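Local coordinates for protein mevalonate diphosphate decarboxylase (Legionella pneumophila, PDB 3LTO) that probably catalyses the ATP-dependent decarboxylation of mevalonate diphosphate to isopentenyl diphosphate, a step of isoprenoid biosynthesis, at residues Lys197-Ser202 / His243-Thr248; His178-Ile183 / Gly285-Leu290; Asp28-Ser33 / Arg211-Leu216; Ala12-Met17 / Trp236-Asp241. All coordinates share one frame; numbering follows the deposited sequence.

Contact 1: residues Lys197-Ser202 / His243-Thr248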
# COMPACT_ATOMS: atom_id res chain seq x y z
N LYS A 197 -2.26 3.97 -22.76
CA LYS A 197 -2.54 5.39 -22.79
C LYS A 197 -3.80 5.66 -23.62
O LYS A 197 -4.70 6.39 -23.21
CB LYS A 197 -1.38 6.17 -23.41
CG LYS A 197 -0.06 6.13 -22.64
CD LYS A 197 -0.15 6.91 -21.33
CE LYS A 197 1.23 7.44 -20.90
NZ LYS A 197 2.27 6.37 -20.80
N LEU A 198 -3.85 5.06 -24.81
CA LEU A 198 -4.97 5.27 -25.72
C LEU A 198 -6.34 4.90 -25.16
O LEU A 198 -7.33 5.56 -25.48
CB LEU A 198 -4.72 4.51 -27.02
CG LEU A 198 -3.49 4.95 -27.81
CD1 LEU A 198 -3.29 4.06 -29.03
CD2 LEU A 198 -3.66 6.40 -28.24
N VAL A 199 -6.41 3.87 -24.33
CA VAL A 199 -7.68 3.43 -23.78
C VAL A 199 -8.41 4.43 -22.89
O VAL A 199 -9.55 4.19 -22.51
CB VAL A 199 -7.52 2.10 -23.00
CG1 VAL A 199 -7.25 0.96 -23.97
CG2 VAL A 199 -6.40 2.21 -21.99
N LYS A 200 -7.76 5.54 -22.56
CA LYS A 200 -8.39 6.55 -21.72
C LYS A 200 -9.61 7.16 -22.41
O LYS A 200 -10.53 7.65 -21.75
CB LYS A 200 -7.39 7.66 -21.36
CG LYS A 200 -6.55 7.40 -20.12
CD LYS A 200 -5.14 6.94 -20.44
CE LYS A 200 -4.31 6.77 -19.16
NZ LYS A 200 -2.89 6.32 -19.39
N THR A 201 -9.61 7.12 -23.74
CA THR A 201 -10.71 7.67 -24.53
C THR A 201 -11.91 6.74 -24.68
O THR A 201 -12.97 7.15 -25.16
CB THR A 201 -10.22 8.08 -25.93
OG1 THR A 201 -9.25 9.13 -25.80
CG2 THR A 201 -11.38 8.60 -26.76
N SER A 202 -11.76 5.48 -24.28
CA SER A 202 -12.88 4.57 -24.37
C SER A 202 -13.94 4.97 -23.35
O SER A 202 -13.60 5.40 -22.25
CB SER A 202 -12.44 3.14 -24.09
OG SER A 202 -13.58 2.30 -24.01
N HIS A 243 -9.56 -5.66 -24.19
CA HIS A 243 -9.46 -5.50 -25.63
C HIS A 243 -10.59 -4.67 -26.22
O HIS A 243 -10.38 -3.98 -27.20
CB HIS A 243 -9.34 -6.86 -26.32
CG HIS A 243 -7.96 -7.43 -26.22
ND1 HIS A 243 -7.05 -7.36 -27.26
CD2 HIS A 243 -7.29 -7.99 -25.19
CE1 HIS A 243 -5.89 -7.84 -26.86
NE2 HIS A 243 -6.01 -8.24 -25.60
N GLN A 244 -11.77 -4.71 -25.62
CA GLN A 244 -12.87 -3.89 -26.12
C GLN A 244 -12.47 -2.42 -25.95
O GLN A 244 -12.89 -1.56 -26.73
CB GLN A 244 -14.17 -4.17 -25.37
CG GLN A 244 -15.27 -3.18 -25.70
CD GLN A 244 -16.65 -3.61 -25.21
OE1 GLN A 244 -17.55 -3.87 -26.01
NE2 GLN A 244 -16.81 -3.69 -23.89
N LEU A 245 -11.67 -2.14 -24.92
CA LEU A 245 -11.22 -0.78 -24.66
C LEU A 245 -10.41 -0.25 -25.84
O LEU A 245 -10.58 0.89 -26.26
CB LEU A 245 -10.35 -0.74 -23.40
CG LEU A 245 -10.91 -0.18 -22.08
CD1 LEU A 245 -12.34 -0.61 -21.84
CD2 LEU A 245 -9.99 -0.64 -20.95
N PHE A 246 -9.54 -1.09 -26.39
CA PHE A 246 -8.73 -0.68 -27.52
C PHE A 246 -9.59 -0.29 -28.74
O PHE A 246 -9.36 0.74 -29.37
CB PHE A 246 -7.75 -1.79 -27.94
CG PHE A 246 -6.95 -2.38 -26.80
CD1 PHE A 246 -6.39 -1.57 -25.83
CD2 PHE A 246 -6.73 -3.76 -26.73
CE1 PHE A 246 -5.61 -2.12 -24.79
CE2 PHE A 246 -5.96 -4.32 -25.71
CZ PHE A 246 -5.40 -3.49 -24.74
N LYS A 247 -10.59 -1.10 -29.05
CA LYS A 247 -11.42 -0.81 -30.22
C LYS A 247 -12.56 0.19 -30.02
O LYS A 247 -13.28 0.50 -30.96
CB LYS A 247 -11.98 -2.11 -30.81
CG LYS A 247 -13.07 -2.78 -29.98
CD LYS A 247 -13.61 -4.01 -30.69
CE LYS A 247 -14.82 -4.59 -29.98
NZ LYS A 247 -15.23 -5.89 -30.56
N THR A 248 -12.72 0.69 -28.80
CA THR A 248 -13.78 1.68 -28.56
C THR A 248 -13.21 3.04 -28.15
O THR A 248 -13.93 3.90 -27.66
CB THR A 248 -14.78 1.22 -27.48
OG1 THR A 248 -14.08 0.91 -26.28
CG2 THR A 248 -15.54 -0.02 -27.94

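Contact 2: residues His178-Ile183 / Gly285-Leu290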
# COMPACT_ATOMS: atom_id res chain seq x y z
N HIS A 178 1.71 -23.97 -19.44
CA HIS A 178 1.49 -22.70 -20.14
C HIS A 178 1.89 -22.75 -21.61
O HIS A 178 3.05 -23.01 -21.94
CB HIS A 178 2.28 -21.59 -19.42
CG HIS A 178 2.41 -20.32 -20.21
ND1 HIS A 178 1.32 -19.62 -20.69
CD2 HIS A 178 3.50 -19.59 -20.54
CE1 HIS A 178 1.74 -18.52 -21.29
NE2 HIS A 178 3.06 -18.48 -21.21
N GLN A 179 0.92 -22.50 -22.49
CA GLN A 179 1.16 -22.49 -23.93
C GLN A 179 0.73 -21.14 -24.52
O GLN A 179 -0.24 -20.53 -24.05
CB GLN A 179 0.39 -23.61 -24.63
CG GLN A 179 0.69 -25.00 -24.12
CD GLN A 179 -0.11 -26.07 -24.85
OE1 GLN A 179 -1.29 -25.88 -25.14
NE2 GLN A 179 0.53 -27.19 -25.13
N VAL A 180 1.44 -20.70 -25.54
CA VAL A 180 1.15 -19.44 -26.21
C VAL A 180 0.92 -19.63 -27.70
O VAL A 180 1.78 -20.14 -28.42
CB VAL A 180 2.30 -18.43 -26.03
CG1 VAL A 180 1.87 -17.07 -26.55
CG2 VAL A 180 2.71 -18.35 -24.57
N ILE A 181 -0.25 -19.22 -28.17
CA ILE A 181 -0.56 -19.31 -29.58
C ILE A 181 -0.06 -18.00 -30.17
O ILE A 181 -0.63 -16.93 -29.93
CB ILE A 181 -2.07 -19.44 -29.82
CG1 ILE A 181 -2.56 -20.76 -29.24
CG2 ILE A 181 -2.37 -19.35 -31.32
CD1 ILE A 181 -4.05 -20.82 -29.01
N VAL A 182 1.03 -18.09 -30.91
CA VAL A 182 1.65 -16.92 -31.51
C VAL A 182 0.96 -16.47 -32.78
O VAL A 182 0.96 -17.18 -33.78
CB VAL A 182 3.12 -17.20 -31.85
CG1 VAL A 182 3.79 -15.93 -32.36
CG2 VAL A 182 3.83 -17.75 -30.63
N ILE A 183 0.35 -15.29 -32.72
CA ILE A 183 -0.33 -14.73 -33.88
C ILE A 183 0.52 -13.54 -34.33
O ILE A 183 0.66 -12.55 -33.61
CB ILE A 183 -1.75 -14.28 -33.51
CG1 ILE A 183 -2.60 -15.51 -33.17
CG2 ILE A 183 -2.36 -13.49 -34.65
CD1 ILE A 183 -4.01 -15.20 -32.76
N GLY A 285 -1.59 -7.32 -26.76
CA GLY A 285 -0.80 -7.90 -27.83
C GLY A 285 -1.61 -8.92 -28.58
O GLY A 285 -2.72 -9.24 -28.16
N PRO A 286 -1.09 -9.48 -29.70
CA PRO A 286 -1.77 -10.47 -30.53
C PRO A 286 -1.79 -11.93 -30.05
O PRO A 286 -2.71 -12.68 -30.39
CB PRO A 286 -1.04 -10.35 -31.86
CG PRO A 286 0.38 -10.14 -31.39
CD PRO A 286 0.19 -9.08 -30.31
N ASN A 287 -0.79 -12.33 -29.27
CA ASN A 287 -0.72 -13.71 -28.79
C ASN A 287 -1.86 -14.12 -27.86
O ASN A 287 -2.44 -13.29 -27.17
CB ASN A 287 0.62 -13.96 -28.07
CG ASN A 287 1.83 -13.82 -28.99
OD1 ASN A 287 1.73 -13.96 -30.21
ND2 ASN A 287 2.99 -13.56 -28.39
N VAL A 288 -2.17 -15.41 -27.85
CA VAL A 288 -3.22 -15.92 -26.98
C VAL A 288 -2.59 -16.92 -26.03
O VAL A 288 -1.93 -17.86 -26.46
CB VAL A 288 -4.34 -16.61 -27.80
CG1 VAL A 288 -5.34 -17.26 -26.85
CG2 VAL A 288 -5.06 -15.59 -28.68
N HIS A 289 -2.80 -16.71 -24.73
CA HIS A 289 -2.24 -17.58 -23.71
C HIS A 289 -3.20 -18.64 -23.19
O HIS A 289 -4.36 -18.37 -22.88
CB HIS A 289 -1.73 -16.76 -22.53
CG HIS A 289 -0.63 -15.81 -22.89
ND1 HIS A 289 0.68 -16.01 -22.53
CD2 HIS A 289 -0.64 -14.68 -23.63
CE1 HIS A 289 1.43 -15.05 -23.03
NE2 HIS A 289 0.65 -14.23 -23.71
N LEU A 290 -2.68 -19.86 -23.11
CA LEU A 290 -3.43 -20.98 -22.59
C LEU A 290 -2.78 -21.42 -21.29
O LEU A 290 -1.55 -21.43 -21.17
CB LEU A 290 -3.40 -22.15 -23.58
CG LEU A 290 -3.93 -21.95 -25.01
CD1 LEU A 290 -3.98 -23.32 -25.69
CD2 LEU A 290 -5.32 -21.32 -24.98
O HOH W 1 3.25 -12.40 -31.99

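Contact 3: residues Asp28-Ser33 / Arg211-Leu216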
# COMPACT_ATOMS: atom_id res chain seq x y z
N ASP A 28 -5.20 1.66 -9.90
CA ASP A 28 -6.62 1.92 -9.71
C ASP A 28 -7.34 0.65 -9.28
O ASP A 28 -8.36 0.70 -8.60
CB ASP A 28 -7.23 2.50 -10.98
CG ASP A 28 -6.95 3.98 -11.14
OD1 ASP A 28 -6.02 4.50 -10.48
OD2 ASP A 28 -7.65 4.64 -11.93
N ASN A 29 -6.80 -0.49 -9.67
CA ASN A 29 -7.39 -1.74 -9.24
C ASN A 29 -6.30 -2.76 -9.02
O ASN A 29 -5.19 -2.62 -9.52
CB ASN A 29 -8.45 -2.26 -10.23
CG ASN A 29 -7.90 -2.50 -11.63
OD1 ASN A 29 -8.09 -1.67 -12.52
ND2 ASN A 29 -7.23 -3.63 -11.82
N SER A 30 -6.62 -3.78 -8.24
CA SER A 30 -5.67 -4.83 -7.95
C SER A 30 -5.44 -5.65 -9.21
O SER A 30 -6.18 -5.53 -10.20
CB SER A 30 -6.20 -5.73 -6.85
OG SER A 30 -6.39 -5.01 -5.65
N SER A 31 -4.40 -6.47 -9.17
CA SER A 31 -4.07 -7.35 -10.28
C SER A 31 -3.58 -8.69 -9.73
O SER A 31 -2.98 -8.74 -8.65
CB SER A 31 -3.01 -6.70 -11.18
OG SER A 31 -1.83 -6.37 -10.47
N LEU A 32 -3.86 -9.76 -10.46
CA LEU A 32 -3.46 -11.11 -10.08
C LEU A 32 -2.78 -11.81 -11.26
O LEU A 32 -3.35 -11.87 -12.36
CB LEU A 32 -4.70 -11.92 -9.66
CG LEU A 32 -4.46 -13.40 -9.35
CD1 LEU A 32 -3.92 -13.54 -7.95
CD2 LEU A 32 -5.76 -14.15 -9.48
N SER A 33 -1.59 -12.36 -11.03
CA SER A 33 -0.88 -13.03 -12.11
C SER A 33 -0.23 -14.34 -11.71
O SER A 33 0.00 -14.60 -10.53
CB SER A 33 0.18 -12.09 -12.69
OG SER A 33 1.13 -11.74 -11.70
N ARG A 211 -15.12 -3.06 -12.70
CA ARG A 211 -15.31 -4.39 -13.26
C ARG A 211 -14.17 -5.34 -12.87
O ARG A 211 -14.40 -6.51 -12.55
CB ARG A 211 -15.42 -4.32 -14.79
CG ARG A 211 -16.66 -3.58 -15.29
CD ARG A 211 -16.89 -3.84 -16.78
NE ARG A 211 -15.83 -3.30 -17.62
CZ ARG A 211 -15.66 -2.00 -17.87
NH1 ARG A 211 -16.48 -1.11 -17.33
NH2 ARG A 211 -14.67 -1.60 -18.66
N ALA A 212 -12.94 -4.83 -12.90
CA ALA A 212 -11.77 -5.63 -12.55
C ALA A 212 -11.84 -6.12 -11.11
O ALA A 212 -11.47 -7.27 -10.81
CB ALA A 212 -10.49 -4.81 -12.75
N GLU A 213 -12.29 -5.25 -10.20
CA GLU A 213 -12.40 -5.62 -8.80
C GLU A 213 -13.51 -6.65 -8.64
O GLU A 213 -13.37 -7.62 -7.89
CB GLU A 213 -12.71 -4.39 -7.94
CG GLU A 213 -11.54 -3.42 -7.74
CD GLU A 213 -10.37 -4.05 -6.98
OE1 GLU A 213 -10.61 -4.91 -6.11
OE2 GLU A 213 -9.21 -3.66 -7.24
N ALA A 214 -14.61 -6.44 -9.36
CA ALA A 214 -15.74 -7.36 -9.30
C ALA A 214 -15.32 -8.73 -9.85
O ALA A 214 -15.75 -9.76 -9.34
CB ALA A 214 -16.92 -6.81 -10.11
N ASN A 215 -14.48 -8.73 -10.88
CA ASN A 215 -14.02 -9.98 -11.46
C ASN A 215 -13.02 -10.68 -10.54
O ASN A 215 -12.98 -11.90 -10.49
CB ASN A 215 -13.37 -9.74 -12.82
CG ASN A 215 -14.36 -9.29 -13.86
OD1 ASN A 215 -15.53 -9.67 -13.82
ND2 ASN A 215 -13.90 -8.49 -14.82
N LEU A 216 -12.23 -9.88 -9.83
CA LEU A 216 -11.24 -10.42 -8.91
C LEU A 216 -11.91 -11.15 -7.76
O LEU A 216 -11.48 -12.23 -7.35
CB LEU A 216 -10.37 -9.28 -8.35
CG LEU A 216 -9.34 -9.65 -7.28
CD1 LEU A 216 -8.45 -10.80 -7.77
CD2 LEU A 216 -8.50 -8.41 -6.94

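Contact 4: residues Ala12-Met17 / Trp236-Asp241. With SO4 (sulfate ion), chain C; SO4 (sulfate ion), chain D.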
# COMPACT_ATOMS: atom_id res chain seq x y z
N ALA A 12 -0.97 -11.99 -16.09
CA ALA A 12 -2.11 -11.55 -15.31
C ALA A 12 -3.47 -12.11 -15.73
O ALA A 12 -3.82 -12.11 -16.91
CB ALA A 12 -2.16 -10.02 -15.31
N LEU A 13 -4.22 -12.61 -14.75
CA LEU A 13 -5.58 -13.12 -14.97
C LEU A 13 -6.53 -11.92 -14.80
O LEU A 13 -7.54 -11.81 -15.51
CB LEU A 13 -5.89 -14.23 -13.95
CG LEU A 13 -5.44 -15.65 -14.31
CD1 LEU A 13 -4.01 -15.63 -14.80
CD2 LEU A 13 -5.58 -16.57 -13.11
N ILE A 14 -6.19 -11.03 -13.86
CA ILE A 14 -6.93 -9.79 -13.62
C ILE A 14 -5.89 -8.73 -14.01
O ILE A 14 -4.78 -8.72 -13.47
CB ILE A 14 -7.33 -9.62 -12.14
CG1 ILE A 14 -8.25 -10.78 -11.71
CG2 ILE A 14 -8.05 -8.29 -11.94
CD1 ILE A 14 -9.60 -10.81 -12.42
N LYS A 15 -6.24 -7.84 -14.93
CA LYS A 15 -5.29 -6.85 -15.44
C LYS A 15 -5.08 -5.54 -14.69
O LYS A 15 -6.03 -4.88 -14.29
CB LYS A 15 -5.65 -6.48 -16.89
CG LYS A 15 -6.07 -7.63 -17.80
CD LYS A 15 -4.93 -8.59 -18.05
CE LYS A 15 -5.33 -9.66 -19.06
NZ LYS A 15 -4.25 -10.66 -19.29
N TYR A 16 -3.82 -5.16 -14.54
CA TYR A 16 -3.44 -3.90 -13.92
C TYR A 16 -3.66 -2.87 -15.03
O TYR A 16 -4.32 -1.86 -14.85
CB TYR A 16 -1.97 -3.93 -13.50
CG TYR A 16 -1.32 -2.57 -13.41
CD1 TYR A 16 -1.91 -1.53 -12.69
CD2 TYR A 16 -0.11 -2.33 -14.05
CE1 TYR A 16 -1.29 -0.28 -12.61
CE2 TYR A 16 0.51 -1.09 -13.98
CZ TYR A 16 -0.08 -0.07 -13.26
OH TYR A 16 0.53 1.16 -13.23
N MSE A 17 -3.07 -3.16 -16.19
CA MSE A 17 -3.20 -2.33 -17.39
C MSE A 17 -2.60 -0.93 -17.33
O MSE A 17 -2.91 -0.08 -18.16
CB MSE A 17 -4.68 -2.22 -17.77
CG MSE A 17 -4.91 -1.96 -19.24
SE MSE A 17 -6.78 -1.64 -19.63
CE MSE A 17 -7.51 -3.08 -18.60
N TRP A 236 -11.90 -14.97 -19.20
CA TRP A 236 -12.33 -14.73 -20.57
C TRP A 236 -12.95 -13.33 -20.63
O TRP A 236 -12.58 -12.50 -21.46
CB TRP A 236 -13.36 -15.79 -20.97
CG TRP A 236 -13.80 -15.80 -22.41
CD1 TRP A 236 -14.90 -15.18 -22.94
CD2 TRP A 236 -13.20 -16.53 -23.49
NE1 TRP A 236 -15.03 -15.49 -24.27
CE2 TRP A 236 -13.99 -16.31 -24.64
CE3 TRP A 236 -12.06 -17.35 -23.60
CZ2 TRP A 236 -13.69 -16.88 -25.88
CZ3 TRP A 236 -11.76 -17.92 -24.83
CH2 TRP A 236 -12.57 -17.68 -25.96
N HIS A 237 -13.89 -13.08 -19.72
CA HIS A 237 -14.56 -11.80 -19.64
C HIS A 237 -13.56 -10.68 -19.38
O HIS A 237 -13.64 -9.61 -19.98
CB HIS A 237 -15.62 -11.84 -18.54
CG HIS A 237 -16.76 -12.77 -18.83
ND1 HIS A 237 -17.60 -13.25 -17.84
CD2 HIS A 237 -17.21 -13.29 -19.99
CE1 HIS A 237 -18.51 -14.04 -18.39
NE2 HIS A 237 -18.29 -14.08 -19.69
N GLU A 238 -12.60 -10.95 -18.50
CA GLU A 238 -11.58 -9.97 -18.15
C GLU A 238 -10.73 -9.49 -19.34
O GLU A 238 -10.64 -8.28 -19.58
CB GLU A 238 -10.69 -10.53 -17.04
CG GLU A 238 -9.46 -9.69 -16.70
CD GLU A 238 -9.76 -8.44 -15.89
OE1 GLU A 238 -10.95 -8.12 -15.66
OE2 GLU A 238 -8.80 -7.76 -15.49
N PHE A 239 -10.11 -10.40 -20.10
CA PHE A 239 -9.27 -9.94 -21.20
C PHE A 239 -10.08 -9.35 -22.36
O PHE A 239 -9.61 -8.43 -23.04
CB PHE A 239 -8.32 -11.06 -21.69
CG PHE A 239 -8.92 -12.04 -22.66
CD1 PHE A 239 -8.97 -11.76 -24.02
CD2 PHE A 239 -9.39 -13.27 -22.21
CE1 PHE A 239 -9.48 -12.70 -24.93
CE2 PHE A 239 -9.90 -14.21 -23.11
CZ PHE A 239 -9.94 -13.92 -24.47
N LEU A 240 -11.29 -9.84 -22.57
CA LEU A 240 -12.12 -9.29 -23.64
C LEU A 240 -12.53 -7.86 -23.28
O LEU A 240 -12.66 -7.00 -24.15
CB LEU A 240 -13.35 -10.18 -23.88
CG LEU A 240 -13.04 -11.51 -24.57
CD1 LEU A 240 -14.31 -12.33 -24.75
CD2 LEU A 240 -12.40 -11.23 -25.92
N ASP A 241 -12.70 -7.61 -21.99
CA ASP A 241 -13.06 -6.28 -21.50
C ASP A 241 -11.96 -5.33 -21.94
O ASP A 241 -12.21 -4.33 -22.62
CB ASP A 241 -13.12 -6.30 -19.97
CG ASP A 241 -13.56 -4.96 -19.38
OD1 ASP A 241 -13.62 -3.95 -20.11
OD2 ASP A 241 -13.84 -4.93 -18.17
S SO4 C . -0.95 -6.37 -16.65
O1 SO4 C . -1.79 -6.72 -15.49
O2 SO4 C . 0.46 -6.53 -16.26
O3 SO4 C . -1.28 -7.27 -17.76
O4 SO4 C . -1.17 -4.98 -17.07
S SO4 D . 3.39 1.54 -15.43
O1 SO4 D . 3.01 1.56 -14.01
O2 SO4 D . 4.64 0.78 -15.61
O3 SO4 D . 2.32 0.91 -16.21
O4 SO4 D . 3.58 2.92 -15.90

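Contact 1: residues Lys197-Ser202 / His243-Thr248
Val199 packs against Leu245 and Phe246 where a 3-10 segment, following helix 192-198, docks on the C-terminal part of helix 228-247, within the C-terminal GHMP-type domain. The valine can be followed outward. Its CB lies 4.0 Å from Leu245 CB, and the two side chains cross at about a right angle. One atom further, CG1 stands anti to the carbonyl carbon (chi1 -70°) and does most of the touching: it reaches Leu245 CB at 3.6 Å and Phe246 CD1 at 3.3 Å, a close contact, oblique to the phenyl ring. Val199 and Phe246 run side by side, pointing the same way. The aromatic is itself set among rings, with Phe253 and Tyr255 beside it, so the valine closes one flank of a small hydrophobic cluster.

A pair of hydroxyls takes over at the far end of the turn. Ser202 CB rests 3.6 Å from Leu245 O, and its hydroxyl, anti to the backbone N (chi1 172°), is directed at Thr248. Ser202 OG donates to Thr248 OG1 at 2.7 Å, while Ser202 OG also bonds Phe204 N. The pair thus ties the turn to Thr248, just beyond Leu245 and Phe246, and from there the bonding leads back up the chain: Thr248 OG1 gives its own proton to Gln244 O at 2.8 Å, from 35° off the carbonyl plane.

Contact 2: residues His178-Ile183 / Gly285-Leu290
Gln179 and Ile181 pair with Leu290 and Val288 as the two hydrogen-bonded pairs of an antiparallel ladder, which joins the two central strands of the four-stranded sheet in the C-terminal domain. Four backbone bonds carry the ladder; among them Leu290 N reaches Gln179 O at 2.7 Å and Ile181 N reaches Val288 O at 2.8 Å. The more tightly filled face is largely apolar, with Gln179 at its end. Ile181 CD1 meets Leu290 CD1 at 4.2 Å, Val288 stands next to Ile181, and helix 258-274 covers them through Ile263, Ile267 and Thr260.

The other face carries Val180 and His289 and is more accessible at its histidine end. Val180 CG1 sits over one face of the His289 imidazole, 4.2 Å from its centroid. The rings of His178 and His289 do not stack: they meet rim to rim with their planes at 6°, bringing His178 CE1 to 3.0 Å from His289 ND1. His178 ND1 makes only a weak bond to Leu290 O.

Where the ladder gives out, the side chain of Asn287 continues it. Its ND2 is bonded to Ser105 O, and its OD1 accepts Ile183 N at 3.2 Å in the carbonyl plane. A water sits 2.8 Å from Asn287 OD1 and 3.1 Å from Ile183 O.

Contact 3: residues Asp28-Ser33 / Arg211-Leu216
Glu213 reaches from its helix to the backbone of Ser30, and its carboxylate is the one polar grip between 28-33 and 211-216. The glutamate chain bends at chi2 (-63°), which places CD, and OE2 receives Ser30 N at 2.8 Å, the N-H nearly straight at 171° and arriving almost in line with the C-O bond. OE2 also lies 3.4 Å from Asn29 CB. The second carboxylate oxygen, OE1, makes a weak bond to Asn311 of the second subunit.

Beside this bond, the Asn29 amide is laid flat over the helix. Its CG stands between the backbone N and the carbonyl carbon (chi1 59°), and Ala212 CB sits over the face of the amide, 3.6 Å from both CG and ND2. The rotation of the amide is fixed at its rim: ND2 donates to Ser30 O at 2.7 Å, close to its own plane, and also to Lys15 O, while OD1 bonds Ser209 OG.

One turn further along the helix, Leu216 points its two methyls at different partners. CD2 touches Ser30 CB at 3.5 Å, whereas CD1 approaches Leu32 CB more loosely, at 4.3 Å. Ser30 OG turns to Thr162 OG1 and to Gly310 O of the second subunit. The loop leading into strand 31-47 of the S5-like N-terminal domain, and the start of that strand, thus lie against a helix of the C-terminal domain, the two-domain construction of the GHMP superfamily.

Contact 4: residues Ala12-Met17 / Trp236-Asp241
Lys15 and Glu238 meet through the lysine's backbone: Lys15 N donates to Glu238 OE2 at 2.6 Å with an N-H angle of 166°, the bond falling on the anti lone pair of OE2. The lysine's amine goes elsewhere, to a salt bridge with Asp283, although the position of NZ is less certain. OE2 also comes within 3.3 Å of Ile14 CA. Glu238 CG, anti to its backbone N (chi1 172°), presses on Leu13 O at 3.1 Å, and Lys15 CE only brushes Phe239 CB.

In the second shell, Arg208 and Asn215 of the neighbouring helix 208-224 hold the carboxylate. Arg208 forms a salt bridge to OE2, and Asn215 donates to OE1, so both oxygens are engaged. On the opposing segment, Leu13 and Ile14 both face Leu32, a classic beta bulge in the N-terminal domain, and the chain turns a corner there. Beyond the corner, two backbone amides bind a sulfate, probably from the crystallisation liquor: Tyr16 N reaches its O1 at 2.7 Å and the N of selenomethionine Met17 its O4 at 2.8 Å. Arg152 and Ser149 also bind this ion. A second sulfate accepts from Tyr16 OH at 2.6 Å, its O1 lying in the plane of the tyrosine ring at the edge.

How the contacts relate
Contacts 3 and 4 form one unit at the domain boundary, their centres 8 Å apart. Arg211 NE of contact 3 makes a salt bridge to Asp241 OD2 of contact 4 at 2.6 Å, and Leu32 O probably accepts a hydrogen bond from Leu13 N at 2.7 Å. Helix 228-247 then carries contact 4 into contact 1, whose Leu245 CD2 lies 3.6 Å from Met17 SE; these centres are about 13 Å apart. Contact 2 is set further off: it touches contact 1 where His243 CE1 nears Gly285 O, 3.7 Å away, and stays about 6 Å from contact 4 at the nearest atoms. The sulfates at 12-17 are consistent with a phosphate-binding site on the N-terminal domain, close to the boundary formed by contacts 3 and 4.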